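Local coordinates for protein NtrC family transcriptional regulator (Clostridium acetobutylicum ATCC 824, PDB 2Q5C) that probably acts as a sigma-54-dependent, ATP-binding transcriptional regulator, of which this piece is the N-terminal sensory-type domain related to propionate catabolism activators, at residues A[119-124]-A[141-146]; A[4-9]-A[30-35]; A[36-41]-A[59-64]; A[72-77]-A[178-183]. All blocks are in the same frame, centred on the assembly; numbering follows the deposited sequence.

Interaction 1: residues A[119-124]-A[141-146]; sequences KIKEFL and ENIKIV
Apolar contact is carried by I143, whose CD1 lies 3.8 Å from CB of K121 and 4.4 Å from CE2 of F123. The phenyl group receives this methyl at its edge, near the ring plane, and CG of E141 comes to the same edge, 4.1 Å from CZ. The bend of E141 at chi2 (-69°) turns its carboxylate carbon off the line of the chain, and the carboxylate plane ends up 57° from that of the ring.

The polar element is looser. The K121 and E141 side chains cross at about a right angle, and it is the methylene CE of K121, 3.8 Å from OE1 of E141, that touches. The charged ends stay apart, with K121 NZ 5.0 Å from E141 OE1, so any attraction between them is probably long-range and modest.

The two segments are not neighbours in the sheet: strand 96-102 runs between strands 119-125 and 145-148, bonded through its backbone to K121 and F123. Side chains alone therefore bridge over it. Helix 131-140, which ends just before E141, lies over the same face, where L134 and K137 touch F123 and V138 touches I143.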
loop_
_atom_site.group_PDB
_atom_site.type_symbol
_atom_site.label_atom_id
_atom_site.label_comp_id
_atom_site.label_asym_id
_atom_site.label_seq_id
_atom_site.Cartn_x
_atom_site.Cartn_y
_atom_site.Cartn_z
ATOM N N LYS A 119 3.410 -6.606 21.941
ATOM C CA LYS A 119 4.078 -5.359 22.246
ATOM C C LYS A 119 4.451 -4.754 20.910
ATOM O O LYS A 119 5.003 -5.436 20.039
ATOM C CB LYS A 119 5.337 -5.611 23.095
ATOM C CG LYS A 119 5.949 -4.336 23.659
ATOM C CD LYS A 119 7.045 -4.650 24.671
ATOM C CE LYS A 119 7.743 -3.363 25.109
ATOM N NZ LYS A 119 9.228 -3.564 25.199
ATOM N N ILE A 120 4.103 -3.491 20.737
ATOM C CA ILE A 120 4.316 -2.823 19.468
ATOM C C ILE A 120 5.070 -1.538 19.691
ATOM O O ILE A 120 4.684 -0.730 20.553
ATOM C CB ILE A 120 2.956 -2.511 18.797
ATOM C CG1 ILE A 120 2.306 -3.808 18.317
ATOM C CG2 ILE A 120 3.117 -1.573 17.598
ATOM C CD1 ILE A 120 0.887 -3.665 17.946
ATOM N N LYS A 121 6.144 -1.355 18.934
ATOM C CA LYS A 121 6.798 -0.052 18.837
ATOM C C LYS A 121 6.445 0.507 17.473
ATOM O O LYS A 121 6.662 -0.139 16.461
ATOM C CB LYS A 121 8.306 -0.156 19.008
ATOM C CG LYS A 121 8.990 1.208 19.109
ATOM C CD LYS A 121 10.301 1.129 19.911
ATOM C CE LYS A 121 10.915 2.513 20.181
ATOM N NZ LYS A 121 9.963 3.491 20.790
ATOM N N GLU A 122 5.873 1.701 17.464
ATOM C CA GLU A 122 5.436 2.331 16.223
ATOM C C GLU A 122 6.518 3.269 15.708
ATOM O O GLU A 122 7.128 4.033 16.481
ATOM C CB GLU A 122 4.144 3.082 16.503
ATOM C CG GLU A 122 3.586 3.836 15.295
ATOM C CD GLU A 122 2.381 4.662 15.673
ATOM O OE1 GLU A 122 1.306 4.066 15.924
ATOM O OE2 GLU A 122 2.507 5.901 15.755
ATOM N N PHE A 123 6.769 3.197 14.406
ATOM C CA PHE A 123 7.714 4.075 13.731
ATOM C C PHE A 123 6.994 4.697 12.557
ATOM O O PHE A 123 6.259 4.009 11.852
ATOM C CB PHE A 123 8.913 3.288 13.195
ATOM C CG PHE A 123 9.697 2.517 14.251
ATOM C CD1 PHE A 123 10.918 2.996 14.714
ATOM C CD2 PHE A 123 9.223 1.305 14.747
ATOM C CE1 PHE A 123 11.658 2.263 15.668
ATOM C CE2 PHE A 123 9.951 0.578 15.706
ATOM C CZ PHE A 123 11.168 1.065 16.167
ATOM N N LEU A 124 7.188 5.990 12.352
ATOM C CA LEU A 124 6.583 6.700 11.212
ATOM C C LEU A 124 7.648 7.127 10.210
ATOM O O LEU A 124 8.763 7.473 10.600
ATOM C CB LEU A 124 5.781 7.913 11.691
ATOM C CG LEU A 124 4.609 7.655 12.646
ATOM C CD1 LEU A 124 3.935 8.952 13.058
ATOM C CD2 LEU A 124 3.582 6.682 12.039
ATOM N N GLU A 141 16.670 -1.346 18.327
ATOM C CA GLU A 141 15.674 -1.462 19.377
ATOM C C GLU A 141 15.462 -2.914 19.788
ATOM O O GLU A 141 14.559 -3.217 20.563
ATOM C CB GLU A 141 14.331 -0.836 18.931
ATOM C CG GLU A 141 14.379 0.648 18.655
ATOM C CD GLU A 141 14.571 1.506 19.893
ATOM O OE1 GLU A 141 14.302 1.034 21.023
ATOM O OE2 GLU A 141 14.965 2.680 19.718
ATOM N N ASN A 142 16.292 -3.815 19.257
ATOM C CA ASN A 142 16.199 -5.246 19.549
ATOM C C ASN A 142 14.871 -5.875 19.098
ATOM O O ASN A 142 14.376 -6.840 19.687
ATOM C CB ASN A 142 16.447 -5.523 21.046
ATOM C CG ASN A 142 16.876 -6.960 21.305
ATOM O OD1 ASN A 142 17.557 -7.599 20.481
ATOM N ND2 ASN A 142 16.428 -7.499 22.442
ATOM N N ILE A 143 14.339 -5.350 18.010
ATOM C CA ILE A 143 13.085 -5.882 17.458
ATOM C C ILE A 143 13.412 -6.679 16.208
ATOM O O ILE A 143 14.239 -6.251 15.402
ATOM C CB ILE A 143 12.132 -4.730 17.161
ATOM C CG1 ILE A 143 11.679 -4.090 18.476
ATOM C CG2 ILE A 143 10.879 -5.225 16.415
ATOM C CD1 ILE A 143 10.946 -2.766 18.318
ATOM N N LYS A 144 12.788 -7.853 16.076
ATOM C CA LYS A 144 13.108 -8.772 15.003
ATOM C C LYS A 144 11.992 -8.950 13.963
ATOM O O LYS A 144 12.172 -9.682 13.003
ATOM C CB LYS A 144 13.468 -10.140 15.590
ATOM C CG LYS A 144 14.582 -10.033 16.648
ATOM C CD LYS A 144 15.122 -11.372 17.043
ATOM C CE LYS A 144 16.283 -11.206 18.019
ATOM N NZ LYS A 144 15.902 -10.314 19.165
ATOM N N ILE A 145 10.867 -8.259 14.183
ATOM C CA ILE A 145 9.662 -8.469 13.357
ATOM C C ILE A 145 9.131 -7.096 12.964
ATOM O O ILE A 145 8.923 -6.253 13.812
ATOM C CB ILE A 145 8.580 -9.201 14.151
ATOM C CG1 ILE A 145 9.103 -10.517 14.775
ATOM C CG2 ILE A 145 7.366 -9.513 13.247
ATOM C CD1 ILE A 145 8.258 -11.046 15.893
ATOM N N VAL A 146 8.913 -6.915 11.663
ATOM C CA VAL A 146 8.398 -5.643 11.142
ATOM C C VAL A 146 7.077 -5.881 10.387
ATOM O O VAL A 146 7.014 -6.765 9.523
ATOM C CB VAL A 146 9.402 -5.023 10.159
ATOM C CG1 VAL A 146 8.808 -3.806 9.441
ATOM C CG2 VAL A 146 10.663 -4.620 10.889
#

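Interaction 2: residues A[4-9]-A[30-35]; sequences SLKIAL and IPITKT. With SO4 (sulfate ion), chain F; SO4 (sulfate ion), chain D.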
loop_
_atom_site.group_PDB
_atom_site.type_symbol
_atom_site.label_atom_id
_atom_site.label_comp_id
_atom_site.label_asym_id
_atom_site.label_seq_id
_atom_site.Cartn_x
_atom_site.Cartn_y
_atom_site.Cartn_z
ATOM N N SER A 4 -13.684 3.975 -24.687
ATOM C CA SER A 4 -13.225 2.994 -23.697
ATOM C C SER A 4 -12.521 3.687 -22.539
ATOM O O SER A 4 -11.713 4.594 -22.744
ATOM C CB SER A 4 -12.197 2.071 -24.331
ATOM O OG SER A 4 -12.687 1.416 -25.466
ATOM N N LEU A 5 -12.837 3.256 -21.328
ATOM C CA LEU A 5 -12.094 3.744 -20.167
ATOM C C LEU A 5 -10.911 2.845 -19.875
ATOM O O LEU A 5 -10.990 1.636 -20.029
ATOM C CB LEU A 5 -13.003 3.826 -18.947
ATOM C CG LEU A 5 -14.221 4.756 -19.101
ATOM C CD1 LEU A 5 -15.119 4.734 -17.858
ATOM C CD2 LEU A 5 -13.781 6.170 -19.447
ATOM N N LYS A 6 -9.837 3.474 -19.426
ATOM C CA LYS A 6 -8.589 2.766 -19.110
ATOM C C LYS A 6 -8.131 3.165 -17.728
ATOM O O LYS A 6 -8.005 4.361 -17.428
ATOM C CB LYS A 6 -7.512 3.127 -20.114
ATOM C CG LYS A 6 -7.890 2.789 -21.572
ATOM C CD LYS A 6 -6.786 3.163 -22.552
ATOM C CE LYS A 6 -5.504 2.383 -22.333
ATOM N NZ LYS A 6 -4.485 2.784 -23.359
ATOM N N ILE A 7 -7.932 2.179 -16.857
ATOM C CA ILE A 7 -7.482 2.447 -15.492
ATOM C C ILE A 7 -6.289 1.587 -15.185
ATOM O O ILE A 7 -6.324 0.352 -15.388
ATOM C CB ILE A 7 -8.591 2.202 -14.444
ATOM C CG1 ILE A 7 -9.872 2.951 -14.813
ATOM C CG2 ILE A 7 -8.103 2.580 -13.022
ATOM C CD1 ILE A 7 -11.008 2.698 -13.835
ATOM N N ALA A 8 -5.241 2.226 -14.682
ATOM C CA ALA A 8 -4.028 1.527 -14.249
ATOM C C ALA A 8 -4.016 1.298 -12.761
ATOM O O ALA A 8 -4.272 2.212 -11.995
ATOM C CB ALA A 8 -2.781 2.283 -14.626
ATOM N N LEU A 9 -3.683 0.079 -12.347
ATOM C CA LEU A 9 -3.382 -0.237 -10.948
ATOM C C LEU A 9 -1.901 -0.437 -10.835
ATOM O O LEU A 9 -1.337 -1.250 -11.568
ATOM C CB LEU A 9 -4.135 -1.511 -10.499
ATOM C CG LEU A 9 -3.680 -2.014 -9.117
ATOM C CD1 LEU A 9 -4.143 -1.072 -8.028
ATOM C CD2 LEU A 9 -4.307 -3.383 -8.874
ATOM N N ILE A 30 -10.724 -1.073 -19.461
ATOM C CA ILE A 30 -9.507 -1.765 -19.850
ATOM C C ILE A 30 -8.552 -1.655 -18.683
ATOM O O ILE A 30 -8.213 -0.546 -18.287
ATOM C CB ILE A 30 -8.867 -1.126 -21.115
ATOM C CG1 ILE A 30 -9.865 -1.127 -22.287
ATOM C CG2 ILE A 30 -7.572 -1.845 -21.459
ATOM C CD1 ILE A 30 -9.488 -0.177 -23.395
ATOM N N PRO A 31 -8.075 -2.785 -18.140
ATOM C CA PRO A 31 -7.111 -2.733 -17.048
ATOM C C PRO A 31 -5.684 -2.650 -17.531
ATOM O O PRO A 31 -5.302 -3.284 -18.530
ATOM C CB PRO A 31 -7.306 -4.082 -16.362
ATOM C CG PRO A 31 -7.663 -5.031 -17.515
ATOM C CD PRO A 31 -8.418 -4.186 -18.507
ATOM N N ILE A 32 -4.875 -1.911 -16.788
ATOM C CA ILE A 32 -3.432 -1.899 -16.940
ATOM C C ILE A 32 -2.906 -2.215 -15.556
ATOM O O ILE A 32 -3.379 -1.623 -14.584
ATOM C CB ILE A 32 -2.902 -0.521 -17.421
ATOM C CG1 ILE A 32 -3.424 -0.209 -18.836
ATOM C CG2 ILE A 32 -1.384 -0.527 -17.435
ATOM C CD1 ILE A 32 -4.797 0.487 -18.909
ATOM N N THR A 33 -1.990 -3.156 -15.418
ATOM C CA THR A 33 -1.358 -3.429 -14.118
ATOM C C THR A 33 0.144 -3.276 -14.237
ATOM O O THR A 33 0.733 -3.658 -15.263
ATOM C CB THR A 33 -1.693 -4.821 -13.569
ATOM O OG1 THR A 33 -1.274 -5.802 -14.521
ATOM C CG2 THR A 33 -3.181 -4.975 -13.311
ATOM N N LYS A 34 0.760 -2.687 -13.216
ATOM C CA LYS A 34 2.212 -2.510 -13.183
ATOM C C LYS A 34 2.680 -2.769 -11.769
ATOM O O LYS A 34 2.041 -2.362 -10.790
ATOM C CB LYS A 34 2.635 -1.088 -13.601
ATOM C CG LYS A 34 2.153 -0.675 -15.002
ATOM C CD LYS A 34 2.942 -1.392 -16.125
ATOM C CE LYS A 34 2.441 -0.961 -17.499
ATOM N NZ LYS A 34 2.931 -1.839 -18.631
ATOM N N THR A 35 3.816 -3.447 -11.646
ATOM C CA THR A 35 4.334 -3.821 -10.353
ATOM C C THR A 35 5.408 -2.832 -9.960
ATOM O O THR A 35 6.514 -2.833 -10.542
ATOM C CB THR A 35 4.905 -5.266 -10.411
ATOM O OG1 THR A 35 3.847 -6.151 -10.796
ATOM C CG2 THR A 35 5.464 -5.699 -9.053
HETATM S S SO4 F . 4.904 -5.373 -14.624
HETATM O O1 SO4 F . 5.218 -4.034 -14.121
HETATM O O2 SO4 F . 6.101 -6.211 -14.547
HETATM O O3 SO4 F . 3.864 -6.001 -13.815
HETATM O O4 SO4 F . 4.467 -5.260 -16.019
HETATM S S SO4 D . 3.229 0.628 -21.529
HETATM O O1 SO4 D . 4.324 0.810 -20.570
HETATM O O2 SO4 D . 3.800 0.008 -22.726
HETATM O O3 SO4 D . 2.212 -0.218 -20.943
HETATM O O4 SO4 D . 2.641 1.930 -21.865
#
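I30 and K6 both carry their first side-chain branch anti to the carbonyl carbon (chi1 near -59° for CG1 of I30 and CG of K6 alike), and the two side chains lie side by side and point the same way. CD1 of I30, carried on by an extended chi2, reaches CG of K6 at 3.8 Å and also touches CB of S4. On I32, chi2 of 87° swings CD1 back over the neighbouring strand, to 4.0 Å from CB of K6, while its CB rests on the methyl of A8. K6, A8, I30 and I32 share one face of the sheet; I7, L9, P31 and T33 occupy the other.

Beneath the side chains runs an unbroken ladder of five backbone hydrogen bonds. I30 N donates to L5 O (2.8 Å), I7 N to I30 O, I32 N to I7 O, L9 N to I32 O (2.8 Å) and K34 N to L9 O. CA-H...O contacts fill in between, as from A8 CA to I32 O at 3.2 Å.

Beyond the ladder, two sulfates, probably from the crystallisation liquor, are held by strand 30-35. K34 NZ bonds one through O3 at 2.9 Å, and T35 N gives a nearly straight bond to O1 of the other. The amine of K6 turns elsewhere, to E51 O.

With helix 14-27 covering L9, P31 and T33, the strands, 21° from exactly parallel, form a classic beta-alpha-beta unit at the edge of a parallel alpha/beta sheet with the flavodoxin-like strand order 2-1-3-4.

Interaction 3: residues A[36-41]-A[59-64]; sequences ASLTRA and GATSDY. With SO4 (sulfate ion), chain E.
L38 and T61 supply the one direct hydrogen bond between the segments: the backbone N of L38 donates to OG1 of T61 at 2.9 Å, nearly straight at 169°. That hydroxyl oxygen, placed anti to its own carbonyl carbon (chi1 -68°), also meets water 1, which donates to A36 O. One threonine thus ties together the turn into helix 38-48, and its N also binds a glycerol, probably from the crystallisation liquor.

Both helices follow directly after parallel strands of the same sheet, 30-35 and 54-58, so their N-terminal ends meet at the C-terminal edge of the sheet, the place where alpha/beta folds of this kind commonly hold their ligands.

Apolar packing accompanies the bond. CD2 of L38 fits against CB of A60 at 3.6 Å and against CD1 of Y64, and CB of A41 presses on CG2 of T61 at 3.5 Å, tighter than usual for two carbons. The Y64 ring takes CA of L38 over one face, 4.1 Å above the plane and offset toward the rim.

At its far end the phenol donates from OH to O4 of a sulfate at 2.6 Å, an ion also bonded by D129 N. OG1 of T39 lies oblique to the ring, 3.4 Å from CE2, and hydrogen-bonds to E128.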
loop_
_atom_site.group_PDB
_atom_site.type_symbol
_atom_site.label_atom_id
_atom_site.label_comp_id
_atom_site.label_asym_id
_atom_site.label_seq_id
_atom_site.Cartn_x
_atom_site.Cartn_y
_atom_site.Cartn_z
ATOM N N ALA A 36 5.082 -1.970 -9.003
ATOM C CA ALA A 36 6.024 -0.922 -8.595
ATOM C C ALA A 36 5.552 -0.238 -7.334
ATOM O O ALA A 36 4.386 -0.343 -6.976
ATOM C CB ALA A 36 6.155 0.125 -9.721
ATOM N N SER A 37 6.465 0.512 -6.693
ATOM C CA SER A 37 6.093 1.361 -5.559
ATOM C C SER A 37 6.883 2.677 -5.570
ATOM O O SER A 37 7.918 2.800 -6.260
ATOM C CB SER A 37 6.357 0.644 -4.217
ATOM O OG SER A 37 7.762 0.518 -4.010
ATOM N N LEU A 38 6.388 3.622 -4.785
ATOM C CA LEU A 38 7.130 4.840 -4.440
ATOM C C LEU A 38 7.672 5.592 -5.661
ATOM O O LEU A 38 6.918 5.814 -6.625
ATOM C CB LEU A 38 8.201 4.526 -3.405
ATOM C CG LEU A 38 7.661 3.841 -2.134
ATOM C CD1 LEU A 38 8.808 3.579 -1.156
ATOM C CD2 LEU A 38 6.552 4.606 -1.454
ATOM N N THR A 39 8.938 6.010 -5.652
ATOM C CA THR A 39 9.440 6.828 -6.782
ATOM C C THR A 39 9.355 6.092 -8.115
ATOM O O THR A 39 8.924 6.661 -9.132
ATOM C CB THR A 39 10.865 7.348 -6.506
ATOM O OG1 THR A 39 10.820 8.159 -5.333
ATOM C CG2 THR A 39 11.393 8.169 -7.692
ATOM N N ARG A 40 9.724 4.817 -8.145
ATOM C CA ARG A 40 9.644 4.063 -9.396
ATOM C C ARG A 40 8.197 3.992 -9.916
ATOM O O ARG A 40 7.969 4.121 -11.128
ATOM C CB ARG A 40 10.207 2.665 -9.173
ATOM C CG ARG A 40 10.113 1.805 -10.374
ATOM C CD ARG A 40 11.061 0.635 -10.289
ATOM N NE ARG A 40 10.865 -0.230 -11.452
ATOM C CZ ARG A 40 9.947 -1.188 -11.516
ATOM N NH1 ARG A 40 9.146 -1.413 -10.477
ATOM N NH2 ARG A 40 9.825 -1.920 -12.616
ATOM N N ALA A 41 7.225 3.807 -9.009
ATOM C CA ALA A 41 5.810 3.854 -9.388
ATOM C C ALA A 41 5.412 5.189 -9.969
ATOM O O ALA A 41 4.652 5.218 -10.933
ATOM C CB ALA A 41 4.910 3.496 -8.199
ATOM N N GLY A 59 -1.532 3.646 -0.312
ATOM C CA GLY A 59 -0.607 4.134 0.696
ATOM C C GLY A 59 0.414 5.149 0.212
ATOM O O GLY A 59 0.066 6.086 -0.534
ATOM N N ALA A 60 1.673 5.001 0.609
ATOM C CA ALA A 60 2.704 5.957 0.275
ATOM C C ALA A 60 2.855 6.127 -1.242
ATOM O O ALA A 60 3.089 7.250 -1.744
ATOM C CB ALA A 60 4.017 5.560 0.905
ATOM N N THR A 61 2.747 5.016 -1.970
ATOM C CA THR A 61 2.856 5.089 -3.430
ATOM C C THR A 61 1.851 6.070 -4.009
ATOM O O THR A 61 2.184 6.838 -4.920
ATOM C CB THR A 61 2.709 3.695 -4.023
ATOM O OG1 THR A 61 3.850 2.929 -3.635
ATOM C CG2 THR A 61 2.663 3.741 -5.561
ATOM N N SER A 62 0.641 6.091 -3.458
ATOM C CA SER A 62 -0.396 6.978 -3.981
ATOM C C SER A 62 -0.018 8.455 -3.804
ATOM O O SER A 62 -0.379 9.289 -4.644
ATOM C CB SER A 62 -1.767 6.625 -3.390
ATOM O OG SER A 62 -1.875 6.993 -2.035
ATOM N N ASP A 63 0.710 8.766 -2.734
ATOM C CA ASP A 63 1.194 10.123 -2.494
ATOM C C ASP A 63 2.241 10.515 -3.543
ATOM O O ASP A 63 2.198 11.617 -4.108
ATOM C CB ASP A 63 1.779 10.184 -1.083
ATOM C CG ASP A 63 2.058 11.595 -0.619
ATOM O OD1 ASP A 63 1.297 12.515 -0.984
ATOM O OD2 ASP A 63 3.026 11.766 0.137
ATOM N N TYR A 64 3.174 9.615 -3.831
ATOM C CA TYR A 64 4.179 9.847 -4.876
ATOM C C TYR A 64 3.534 10.051 -6.240
ATOM O O TYR A 64 3.939 10.918 -7.015
ATOM C CB TYR A 64 5.184 8.686 -4.911
ATOM C CG TYR A 64 6.268 8.829 -3.853
ATOM C CD1 TYR A 64 6.052 8.447 -2.540
ATOM C CD2 TYR A 64 7.496 9.379 -4.195
ATOM C CE1 TYR A 64 7.050 8.641 -1.563
ATOM C CE2 TYR A 64 8.501 9.554 -3.251
ATOM C CZ TYR A 64 8.255 9.159 -1.944
ATOM O OH TYR A 64 9.254 9.375 -1.026
HETATM S S SO4 E . 12.260 10.885 -1.712
HETATM O O1 SO4 E . 13.101 12.021 -1.336
HETATM O O2 SO4 E . 12.567 10.409 -3.059
HETATM O O3 SO4 E . 12.546 9.826 -0.749
HETATM O O4 SO4 E . 10.864 11.307 -1.664
HETATM O O HOH W 1 3.046 0.161 -4.545
#

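Interaction 4: residues A[72-77]-A[178-183]; sequences PSISIK and EEALNL
I74 is the hub of this contact: its CG1-CD1 branch meets A180 and L183 of helix 170-187, its CG2 branch E179. CD1 lies on A180, 3.7 Å from CA and 3.8 Å from CB. CG1 faces CD2 of L183 at 3.8 Å, the two side chains reaching toward each other tip to tip, and P72 CB adds to the same leucine methyl at 4.2 Å. CG2, anti to the backbone N, lies 3.8 Å from OE1 of E179, the two side chains sliding past each other in opposite directions.

One step outward, two waters fasten the E179 carboxylate to the strand. Water 2 accepts from S75 N and donates to OE2 at 2.9 Å; water 3 donates to both S75 O and OE1. An extended E179 chain, with CG anti to the backbone N (chi1 -176°), carries the carboxylate out to them.

Further out, the strand is fixed by backbone bonds to strand 54-58, and A176, a turn earlier in the helix, also packs on I74. Strand and helix run nearly antiparallel, at 163°.

The chemistry is divided: aliphatic carbons pack the helix against the outermost strand, while water satisfies the edge N-H and C=O of S75, which meet E179 through solvent alone.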
loop_
_atom_site.group_PDB
_atom_site.type_symbol
_atom_site.label_atom_id
_atom_site.label_comp_id
_atom_site.label_asym_id
_atom_site.label_seq_id
_atom_site.Cartn_x
_atom_site.Cartn_y
_atom_site.Cartn_z
ATOM N N PRO A 72 -6.560 11.868 -12.677
ATOM C CA PRO A 72 -7.053 11.323 -11.399
ATOM C C PRO A 72 -6.184 10.191 -10.828
ATOM O O PRO A 72 -5.835 9.248 -11.556
ATOM C CB PRO A 72 -8.429 10.804 -11.755
ATOM C CG PRO A 72 -8.881 11.725 -12.887
ATOM C CD PRO A 72 -7.627 11.914 -13.700
ATOM N N SER A 73 -5.804 10.351 -9.564
ATOM C CA SER A 73 -4.982 9.407 -8.801
ATOM C C SER A 73 -5.825 9.030 -7.593
ATOM O O SER A 73 -6.150 9.880 -6.755
ATOM C CB SER A 73 -3.665 10.051 -8.327
ATOM O OG SER A 73 -2.924 9.162 -7.454
ATOM N N ILE A 74 -6.184 7.757 -7.488
ATOM C CA ILE A 74 -7.056 7.264 -6.409
ATOM C C ILE A 74 -6.207 6.419 -5.482
ATOM O O ILE A 74 -5.391 5.608 -5.942
ATOM C CB ILE A 74 -8.235 6.442 -6.973
ATOM C CG1 ILE A 74 -9.204 7.336 -7.754
ATOM C CG2 ILE A 74 -8.976 5.689 -5.882
ATOM C CD1 ILE A 74 -8.707 7.701 -9.173
ATOM N N SER A 75 -6.386 6.626 -4.184
ATOM C CA SER A 75 -5.657 5.897 -3.176
ATOM C C SER A 75 -6.535 4.825 -2.549
ATOM O O SER A 75 -7.621 5.129 -2.077
ATOM C CB SER A 75 -5.214 6.856 -2.082
ATOM O OG SER A 75 -4.343 6.150 -1.246
ATOM N N ILE A 76 -6.071 3.574 -2.566
ATOM C CA ILE A 76 -6.677 2.515 -1.730
ATOM C C ILE A 76 -6.180 2.777 -0.304
ATOM O O ILE A 76 -4.975 2.873 -0.073
ATOM C CB ILE A 76 -6.232 1.095 -2.168
ATOM C CG1 ILE A 76 -6.612 0.804 -3.631
ATOM C CG2 ILE A 76 -6.829 0.054 -1.209
ATOM C CD1 ILE A 76 -5.769 -0.357 -4.246
ATOM N N LYS A 77 -7.118 2.963 0.629
ATOM C CA LYS A 77 -6.698 3.237 2.009
ATOM C C LYS A 77 -6.305 1.938 2.699
ATOM O O LYS A 77 -7.008 0.943 2.530
ATOM C CB LYS A 77 -7.808 3.934 2.790
ATOM C CG LYS A 77 -8.387 5.181 2.113
ATOM C CD LYS A 77 -7.327 6.247 1.846
ATOM C CE LYS A 77 -7.914 7.404 1.021
ATOM N NZ LYS A 77 -6.927 8.506 0.792
ATOM N N GLU A 178 -14.763 2.197 -7.904
ATOM C CA GLU A 178 -15.947 3.068 -7.900
ATOM C C GLU A 178 -15.537 4.531 -7.844
ATOM O O GLU A 178 -16.059 5.359 -8.602
ATOM C CB GLU A 178 -16.892 2.710 -6.747
ATOM C CG GLU A 178 -18.313 3.340 -6.904
ATOM C CD GLU A 178 -19.181 3.279 -5.639
ATOM O OE1 GLU A 178 -18.756 2.713 -4.591
ATOM O OE2 GLU A 178 -20.314 3.837 -5.693
ATOM N N GLU A 179 -14.600 4.873 -6.965
ATOM C CA GLU A 179 -14.145 6.250 -6.846
ATOM C C GLU A 179 -13.521 6.729 -8.154
ATOM O O GLU A 179 -13.795 7.837 -8.628
ATOM C CB GLU A 179 -13.147 6.367 -5.703
ATOM C CG GLU A 179 -12.689 7.764 -5.431
ATOM C CD GLU A 179 -11.705 7.817 -4.286
ATOM O OE1 GLU A 179 -11.658 6.857 -3.469
ATOM O OE2 GLU A 179 -10.964 8.814 -4.217
ATOM N N ALA A 180 -12.705 5.889 -8.780
ATOM C CA ALA A 180 -12.045 6.257 -10.023
ATOM C C ALA A 180 -13.068 6.495 -11.099
ATOM O O ALA A 180 -12.956 7.487 -11.841
ATOM C CB ALA A 180 -11.071 5.087 -10.463
ATOM N N LEU A 181 -14.033 5.592 -11.222
ATOM C CA LEU A 181 -15.041 5.737 -12.284
ATOM C C LEU A 181 -15.821 7.022 -12.093
ATOM O O LEU A 181 -16.126 7.712 -13.082
ATOM C CB LEU A 181 -15.959 4.533 -12.356
ATOM C CG LEU A 181 -15.295 3.250 -12.871
ATOM C CD1 LEU A 181 -16.180 2.059 -12.579
ATOM C CD2 LEU A 181 -14.977 3.313 -14.362
ATOM N N ASN A 182 -16.108 7.377 -10.835
ATOM C CA ASN A 182 -16.831 8.629 -10.567
ATOM C C ASN A 182 -16.004 9.849 -10.938
ATOM O O ASN A 182 -16.524 10.813 -11.535
ATOM C CB ASN A 182 -17.248 8.700 -9.094
ATOM C CG ASN A 182 -18.346 7.718 -8.748
ATOM O OD1 ASN A 182 -19.001 7.159 -9.627
ATOM N ND2 ASN A 182 -18.564 7.507 -7.445
ATOM N N LEU A 183 -14.719 9.823 -10.622
ATOM C CA LEU A 183 -13.817 10.928 -10.904
ATOM C C LEU A 183 -13.646 11.120 -12.400
ATOM O O LEU A 183 -13.589 12.266 -12.884
ATOM C CB LEU A 183 -12.443 10.684 -10.278
ATOM C CG LEU A 183 -11.871 11.518 -9.136
ATOM C CD1 LEU A 183 -12.955 12.173 -8.254
ATOM C CD2 LEU A 183 -10.885 10.691 -8.299
HETATM O O HOH W 2 -8.245 8.679 -3.318
HETATM O O HOH W 3 -10.260 4.323 -2.553
#

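Interactions 2, 3 and 4 build one half of the chain, and interaction 1 belongs to the other, its centre about 36 Å from that of interaction 2 and about 32 Å from that of interaction 4. Interactions 2 and 4 both involve the same sheet: L5 CD1 meets L181 CD2 at 3.8 Å, and I7 packs on A180. Interaction 3 joins both, through R40 NH1, 3.0 Å from T35 O, and through S62 OG, 2.7 Å from S75 OG. Interaction 1 is nested in the chain loop closed by interaction 4, so helix 170-187 returns to the first half after the second is complete. Interaction 3 lies nearest the chain's centre, about 8 Å from it; its glycerol and sulfate, probably from the crystallisation liquor, may mark a pocket.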